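Local coordinates for protein 3-hydroxyacyl-thioester dehydratase X (Mycobacterium tuberculosis, PDB 3WEW) that catalyses the reversible hydration of trans-2-enoyl-CoA thioesters to (3R)-3-hydroxyacyl-CoA, with a broad chain-length range and a preference for C8 to C12 substrates, at residues Asp104-Val109 and His118-Phe123. Residues are numbered along the deposited sequence; the frame is centred on the assembly and turned at random.
Sequences DLVTNV and HQVTTF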
loop_
_atom_site.group_PDB
_atom_site.type_symbol
_atom_site.label_atom_id
_atom_site.label_comp_id
_atom_site.label_asym_id
_atom_site.label_seq_id
_atom_site.Cartn_x
_atom_site.Cartn_y
_atom_site.Cartn_z
ATOM N N ASP A 104 8.994 11.322 -2.899
ATOM C CA ASP A 104 8.054 11.155 -1.799
ATOM C C ASP A 104 6.743 11.864 -2.094
ATOM O O ASP A 104 6.711 13.070 -2.476
ATOM C CB ASP A 104 8.607 11.706 -0.492
ATOM C CG ASP A 104 9.762 10.897 0.054
ATOM O OD1 ASP A 104 10.056 9.779 -0.467
ATOM O OD2 ASP A 104 10.396 11.414 1.023
ATOM N N LEU A 105 5.667 11.106 -1.892
ATOM C CA LEU A 105 4.306 11.612 -1.985
ATOM C C LEU A 105 3.697 11.563 -0.599
ATOM O O LEU A 105 3.562 10.485 0.017
ATOM C CB LEU A 105 3.471 10.769 -2.920
ATOM C CG LEU A 105 3.512 11.043 -4.425
ATOM C CD1 LEU A 105 2.817 12.342 -4.816
ATOM C CD2 LEU A 105 4.917 11.023 -4.931
ATOM N N VAL A 106 3.329 12.746 -0.115
ATOM C CA VAL A 106 2.932 12.926 1.251
ATOM C C VAL A 106 1.481 13.305 1.294
ATOM O O VAL A 106 1.150 14.375 0.835
ATOM C CB VAL A 106 3.748 14.033 1.899
ATOM C CG1 VAL A 106 3.352 14.164 3.372
ATOM C CG2 VAL A 106 5.244 13.746 1.760
ATOM N N THR A 107 0.649 12.452 1.885
ATOM C CA THR A 107 -0.796 12.606 1.865
ATOM C C THR A 107 -1.355 12.775 3.287
ATOM O O THR A 107 -0.976 12.073 4.179
ATOM C CB THR A 107 -1.460 11.371 1.195
ATOM O OG1 THR A 107 -0.903 11.181 -0.112
ATOM C CG2 THR A 107 -2.911 11.530 1.043
ATOM N N ASN A 108 -2.270 13.713 3.464
ATOM C CA ASN A 108 -2.890 14.000 4.737
ATOM C C ASN A 108 -4.361 13.877 4.558
ATOM O O ASN A 108 -4.939 14.540 3.712
ATOM C CB ASN A 108 -2.470 15.388 5.217
ATOM C CG ASN A 108 -1.031 15.364 5.753
ATOM O OD1 ASN A 108 -0.775 14.754 6.770
ATOM N ND2 ASN A 108 -0.079 15.913 5.006
ATOM N N VAL A 109 -4.976 12.981 5.321
ATOM C CA VAL A 109 -6.408 12.740 5.197
ATOM C C VAL A 109 -7.107 13.237 6.450
ATOM O O VAL A 109 -6.753 12.832 7.568
ATOM C CB VAL A 109 -6.729 11.255 4.914
ATOM C CG1 VAL A 109 -8.238 11.029 4.807
ATOM C CG2 VAL A 109 -6.053 10.819 3.615
ATOM N N HIS A 118 -2.004 10.008 8.035
ATOM C CA HIS A 118 -0.883 10.699 7.375
ATOM C C HIS A 118 0.032 9.664 6.763
ATOM O O HIS A 118 0.401 8.698 7.417
ATOM C CB HIS A 118 -0.137 11.564 8.411
ATOM C CG HIS A 118 1.193 12.077 7.955
ATOM N ND1 HIS A 118 1.343 13.248 7.230
ATOM C CD2 HIS A 118 2.440 11.598 8.148
ATOM C CE1 HIS A 118 2.630 13.470 7.013
ATOM N NE2 HIS A 118 3.313 12.470 7.533
ATOM N N GLN A 119 0.369 9.849 5.503
ATOM C CA GLN A 119 1.163 8.862 4.799
ATOM C C GLN A 119 2.299 9.450 4.010
ATOM O O GLN A 119 2.103 10.443 3.350
ATOM C CB GLN A 119 0.278 8.097 3.822
ATOM C CG GLN A 119 0.988 6.956 3.090
ATOM C CD GLN A 119 0.063 6.284 2.135
ATOM O OE1 GLN A 119 -0.304 5.120 2.332
ATOM N NE2 GLN A 119 -0.382 7.030 1.108
ATOM N N VAL A 120 3.462 8.786 4.033
ATOM C CA VAL A 120 4.559 9.061 3.111
ATOM C C VAL A 120 4.806 7.847 2.190
ATOM O O VAL A 120 5.164 6.787 2.656
ATOM C CB VAL A 120 5.867 9.406 3.836
ATOM C CG1 VAL A 120 6.934 9.760 2.824
ATOM C CG2 VAL A 120 5.709 10.582 4.774
ATOM N N THR A 121 4.595 8.032 0.884
ATOM C CA THR A 121 4.724 6.978 -0.099
ATOM C C THR A 121 5.961 7.270 -0.951
ATOM O O THR A 121 6.117 8.376 -1.444
ATOM C CB THR A 121 3.465 6.889 -0.985
ATOM O OG1 THR A 121 2.318 6.458 -0.209
ATOM C CG2 THR A 121 3.671 5.933 -2.211
ATOM N N THR A 122 6.852 6.293 -1.096
ATOM C CA THR A 122 8.028 6.473 -1.945
ATOM C C THR A 122 7.962 5.621 -3.184
ATOM O O THR A 122 7.864 4.410 -3.102
ATOM C CB THR A 122 9.320 6.148 -1.218
ATOM O OG1 THR A 122 9.466 7.059 -0.119
ATOM C CG2 THR A 122 10.477 6.343 -2.166
ATOM N N PHE A 123 8.019 6.292 -4.326
ATOM C CA PHE A 123 8.009 5.685 -5.635
ATOM C C PHE A 123 9.380 5.823 -6.321
ATOM O O PHE A 123 10.117 6.803 -6.099
ATOM C CB PHE A 123 6.977 6.391 -6.517
ATOM C CG PHE A 123 5.536 6.051 -6.200
ATOM C CD1 PHE A 123 5.061 4.745 -6.326
ATOM C CD2 PHE A 123 4.627 7.061 -5.867
ATOM C CE1 PHE A 123 3.729 4.441 -6.075
ATOM C CE2 PHE A 123 3.293 6.768 -5.613
ATOM C CZ PHE A 123 2.844 5.446 -5.689
#
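Asp104 OD1 is gripped by two partners: it accepts a hydrogen bond from Thr122 OG1 at 2.8 Å and forms a salt bridge with Arg95, while OD2 is hydrogen-bonded to Asn93; Arg95 and Asn93 both lie on the neighbouring strand 84-96. The threonine hydroxyl reaches OD1 from above the carboxylate plane, 41° out of it, the two side chains lying alongside each other. This pair sits near one end of an antiparallel beta hairpin, strands 100-111 and 114-126, within the large sheet of the hotdog-fold dehydratase. Two hydrogen-bonded pairs, Leu105 with Thr121 and Thr107 with Gln119, tie the strands together by four nearly straight backbone bonds; Leu105 N to Thr121 O, for example, spans 2.8 Å. In the non-hydrogen-bonded pairs, CA-H...O contacts such as Val106 CA to Gln119 O, 3.4 Å, add to the ladder.

Asp104, Val106, Asn108, His118, Val120 and Thr122 share one face, most of them partly exposed. There the CG1 methyl of Val120 rests against the Asp104 carboxylate carbon, and CG2 of Val106 approaches CG2 of Val120 at 4.4 Å. The opposite face, with Leu105, Thr107, Thr121 and Gln119, is buried; helix 47-55 covers Leu105 and Thr107. Leu105 also extends CD2 to the edge of the Phe123 ring, 4.1 Å from its CD2, while the Thr121 methyl lies over one face of that ring, offset toward the rim.

At the far end of the ladder, the His118 imidazole stands beside the Asn108 amide, their planes 31° apart. Its CG is anti to the backbone N (chi1 167°), bringing CE1 to 3.8 Å from Val106 CG1 and directing the ND1 hydrogen, almost within the ring plane, at Asn108 OD1, 2.6 Å from ND1.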